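Local structure of aspartate semialdehyde dehydrogenase (Francisella tularensis subsp. tularensis, 4WOJ) at residues A177-L188 with I215-Y226. The protein probably catalyses the NADPH-dependent reductive dephosphorylation of aspartyl-4-phosphate to aspartate semialdehyde, a step toward lysine, methionine and threonine. Residues are numbered along the deposited sequence; the frame is centred on the assembly and turned at random.
Sequences AMQELLQQTSLL and IPQQKTVQTLAY
E180 and Q184, one turn apart on the helix, carry the polar half of the contact, each meeting the folded-back chain 215-226 with both ends of its flat group. The E180 carboxylate accepts bonds from two backbone amides: K219 N lies 2.8 Å from E180 OE2 and T220 N 2.9 Å from E180 OE1. Both N-H groups approach on the syn side, 23° and 29° out of the carboxylate plane, two bonds that together should limit rotation of the group. The ammonium of K219 stays farther off, NZ being 4.8 Å from E180 OE2, and may add a longer-range attraction.

The Q184 amide is gripped from both ends. Its NE2 donates to P216 O and to T220 OG1, each at 3.0 Å and each close to the amide plane, which fixes how the amide is turned. Its OE1 accepts a bond from L224 N at 3.0 Å, tilted from the carbonyl plane, and a weak one from A225 N. With CG anti to the carbonyl carbon (chi1 -68°) and the chain extended beyond it, this buried amide reaches between the two limbs of the loop and ties them together.

Apolar contacts follow the same helix face. L187 CD1 meets the P216 ring at CD, 3.7 Å away, while L188 splits its methyls: CD2 goes to I215, and CD1 touches A225 CB and the edge of the Y226 ring. The L181 and L224 side chains cross at a slant, CD2 of L181 lying 4.2 Å from CD2 of L224. Beyond the pair, T185 and Y226 pack on T185 of the second subunit.

Side-chain capture of backbone amides, one carbonyl and a threonine hydroxyl of the loop thus fastens an irregular segment to helix 175-191 in the dimerisation domain, at the subunit interface of this homodimeric dehydrogenase.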
# COMPACT_ATOMS: atom_id res chain seq x y z
N ALA B 177 5.27 -17.68 7.32
CA ALA B 177 5.26 -16.65 6.25
C ALA B 177 6.11 -15.44 6.68
O ALA B 177 6.88 -14.90 5.89
CB ALA B 177 3.85 -16.21 5.93
N MET B 178 5.97 -15.06 7.95
CA MET B 178 6.72 -13.94 8.52
C MET B 178 8.19 -14.24 8.58
O MET B 178 9.03 -13.42 8.23
CB MET B 178 6.24 -13.65 9.93
CG MET B 178 6.76 -12.33 10.49
SD MET B 178 5.76 -11.96 11.95
CE MET B 178 6.03 -10.26 12.34
N GLN B 179 8.48 -15.43 9.05
CA GLN B 179 9.86 -15.92 9.07
C GLN B 179 10.42 -15.86 7.67
O GLN B 179 11.52 -15.36 7.46
CB GLN B 179 9.90 -17.34 9.61
CG GLN B 179 10.04 -17.41 11.11
CD GLN B 179 9.52 -18.70 11.72
OE1 GLN B 179 9.27 -19.68 11.02
NE2 GLN B 179 9.35 -18.70 13.03
N GLU B 180 9.66 -16.37 6.71
CA GLU B 180 10.08 -16.28 5.30
C GLU B 180 10.43 -14.83 4.92
O GLU B 180 11.51 -14.55 4.41
CB GLU B 180 9.03 -16.89 4.35
CG GLU B 180 9.68 -17.47 3.10
CD GLU B 180 8.70 -17.98 2.06
OE1 GLU B 180 8.00 -17.14 1.46
OE2 GLU B 180 8.64 -19.21 1.80
N LEU B 181 9.52 -13.89 5.21
CA LEU B 181 9.72 -12.50 4.82
C LEU B 181 11.01 -11.99 5.43
O LEU B 181 11.82 -11.32 4.73
CB LEU B 181 8.53 -11.61 5.23
CG LEU B 181 8.81 -10.08 5.22
CD1 LEU B 181 9.23 -9.54 3.88
CD2 LEU B 181 7.62 -9.30 5.72
N LEU B 182 11.19 -12.26 6.72
CA LEU B 182 12.43 -11.81 7.42
C LEU B 182 13.63 -12.40 6.74
O LEU B 182 14.62 -11.75 6.54
CB LEU B 182 12.43 -12.18 8.89
CG LEU B 182 11.39 -11.48 9.77
CD1 LEU B 182 11.31 -12.14 11.13
CD2 LEU B 182 11.68 -10.00 9.88
N GLN B 183 13.52 -13.64 6.32
CA GLN B 183 14.64 -14.33 5.72
C GLN B 183 14.96 -13.85 4.29
O GLN B 183 16.12 -13.60 3.95
CB GLN B 183 14.38 -15.82 5.76
CG GLN B 183 15.21 -16.61 4.79
CD GLN B 183 15.49 -17.95 5.36
OE1 GLN B 183 14.57 -18.74 5.58
NE2 GLN B 183 16.77 -18.22 5.66
N GLN B 184 13.95 -13.74 3.46
CA GLN B 184 14.14 -13.11 2.14
C GLN B 184 14.96 -11.84 2.30
O GLN B 184 15.96 -11.65 1.65
CB GLN B 184 12.80 -12.77 1.49
CG GLN B 184 11.98 -13.98 1.08
CD GLN B 184 10.53 -13.62 0.81
OE1 GLN B 184 10.16 -12.43 0.85
NE2 GLN B 184 9.67 -14.65 0.56
N THR B 185 14.51 -10.99 3.20
CA THR B 185 15.13 -9.67 3.43
C THR B 185 16.58 -9.78 3.92
O THR B 185 17.44 -8.96 3.61
CB THR B 185 14.30 -8.90 4.47
OG1 THR B 185 12.92 -9.09 4.18
CG2 THR B 185 14.62 -7.44 4.45
N SER B 186 16.82 -10.80 4.72
CA SER B 186 18.15 -11.06 5.26
C SER B 186 19.11 -11.42 4.16
O SER B 186 20.16 -10.80 4.02
CB SER B 186 18.11 -12.18 6.29
OG SER B 186 19.43 -12.67 6.54
N LEU B 187 18.72 -12.41 3.37
CA LEU B 187 19.55 -12.88 2.25
C LEU B 187 19.85 -11.81 1.20
O LEU B 187 21.01 -11.62 0.81
CB LEU B 187 18.88 -14.06 1.57
CG LEU B 187 18.68 -15.30 2.46
CD1 LEU B 187 17.77 -16.31 1.77
CD2 LEU B 187 20.03 -15.93 2.80
N LEU B 188 18.81 -11.10 0.77
CA LEU B 188 18.98 -9.98 -0.14
C LEU B 188 19.89 -8.93 0.43
O LEU B 188 20.64 -8.30 -0.31
CB LEU B 188 17.65 -9.30 -0.44
CG LEU B 188 16.57 -10.18 -1.00
CD1 LEU B 188 15.31 -9.35 -1.12
CD2 LEU B 188 16.99 -10.69 -2.34
N ILE B 215 16.32 -17.68 -2.93
CA ILE B 215 15.47 -16.92 -2.05
C ILE B 215 14.17 -17.65 -1.85
O ILE B 215 13.36 -17.70 -2.77
CB ILE B 215 15.11 -15.58 -2.72
CG1 ILE B 215 16.37 -14.73 -2.95
CG2 ILE B 215 14.08 -14.83 -1.88
CD1 ILE B 215 17.26 -14.59 -1.73
N PRO B 216 13.95 -18.17 -0.65
CA PRO B 216 12.77 -18.96 -0.40
C PRO B 216 11.49 -18.15 -0.52
O PRO B 216 11.37 -17.11 0.10
CB PRO B 216 12.95 -19.42 1.04
CG PRO B 216 13.68 -18.30 1.66
CD PRO B 216 14.64 -17.84 0.61
N GLN B 217 10.55 -18.65 -1.30
CA GLN B 217 9.34 -17.90 -1.59
C GLN B 217 8.10 -18.77 -1.75
O GLN B 217 7.12 -18.34 -2.31
CB GLN B 217 9.54 -17.09 -2.86
CG GLN B 217 10.26 -17.82 -3.98
CD GLN B 217 10.78 -16.85 -5.03
OE1 GLN B 217 10.05 -16.50 -5.95
NE2 GLN B 217 12.05 -16.42 -4.88
N GLN B 218 8.14 -19.98 -1.25
CA GLN B 218 6.99 -20.87 -1.39
C GLN B 218 5.83 -20.39 -0.54
O GLN B 218 4.66 -20.45 -0.97
CB GLN B 218 7.31 -22.31 -1.02
CG GLN B 218 8.42 -23.01 -1.82
CD GLN B 218 8.62 -22.47 -3.24
OE1 GLN B 218 9.67 -21.89 -3.57
NE2 GLN B 218 7.61 -22.67 -4.08
N LYS B 219 6.15 -19.91 0.66
CA LYS B 219 5.13 -19.46 1.60
C LYS B 219 4.43 -18.19 1.14
O LYS B 219 3.24 -18.04 1.33
CB LYS B 219 5.73 -19.21 2.98
CG LYS B 219 6.49 -20.39 3.58
CD LYS B 219 5.54 -21.49 4.03
CE LYS B 219 6.29 -22.79 4.29
NZ LYS B 219 7.59 -22.57 5.00
N THR B 220 5.19 -17.25 0.57
CA THR B 220 4.64 -16.01 0.02
C THR B 220 4.45 -16.14 -1.46
O THR B 220 4.02 -15.17 -2.10
CB THR B 220 5.54 -14.78 0.27
OG1 THR B 220 6.82 -15.01 -0.29
CG2 THR B 220 5.70 -14.51 1.71
N VAL B 221 4.78 -17.31 -2.01
CA VAL B 221 4.57 -17.61 -3.43
C VAL B 221 5.54 -16.87 -4.33
O VAL B 221 6.14 -17.47 -5.24
CB VAL B 221 3.11 -17.31 -3.84
CG1 VAL B 221 2.82 -17.94 -5.20
CG2 VAL B 221 2.14 -17.85 -2.81
N GLN B 222 5.69 -15.56 -4.09
CA GLN B 222 6.77 -14.75 -4.67
C GLN B 222 7.47 -14.03 -3.55
O GLN B 222 7.00 -13.98 -2.44
CB GLN B 222 6.24 -13.73 -5.67
CG GLN B 222 5.35 -14.32 -6.77
CD GLN B 222 6.13 -15.00 -7.90
OE1 GLN B 222 7.37 -14.97 -7.97
NE2 GLN B 222 5.39 -15.63 -8.80
N THR B 223 8.63 -13.48 -3.84
CA THR B 223 9.31 -12.70 -2.85
C THR B 223 8.48 -11.45 -2.46
O THR B 223 8.09 -10.67 -3.32
CB THR B 223 10.69 -12.28 -3.35
OG1 THR B 223 11.48 -13.45 -3.59
CG2 THR B 223 11.36 -11.42 -2.33
N LEU B 224 8.23 -11.27 -1.17
CA LEU B 224 7.50 -10.10 -0.65
C LEU B 224 8.44 -8.93 -0.34
O LEU B 224 8.05 -7.76 -0.43
CB LEU B 224 6.69 -10.50 0.59
CG LEU B 224 5.87 -9.45 1.35
CD1 LEU B 224 4.95 -8.71 0.40
CD2 LEU B 224 5.08 -10.08 2.48
N ALA B 225 9.69 -9.22 -0.01
CA ALA B 225 10.64 -8.15 0.31
C ALA B 225 10.89 -7.24 -0.91
O ALA B 225 11.07 -7.74 -2.01
CB ALA B 225 11.98 -8.71 0.81
N TYR B 226 10.92 -5.93 -0.67
CA TYR B 226 10.97 -4.91 -1.72
C TYR B 226 9.90 -5.16 -2.77
O TYR B 226 10.10 -4.93 -3.96
CB TYR B 226 12.34 -4.85 -2.38
CG TYR B 226 13.48 -4.57 -1.40
CD1 TYR B 226 13.60 -3.34 -0.77
CD2 TYR B 226 14.42 -5.55 -1.12
CE1 TYR B 226 14.63 -3.09 0.13
CE2 TYR B 226 15.45 -5.31 -0.24
CZ TYR B 226 15.56 -4.09 0.39
OH TYR B 226 16.61 -3.89 1.26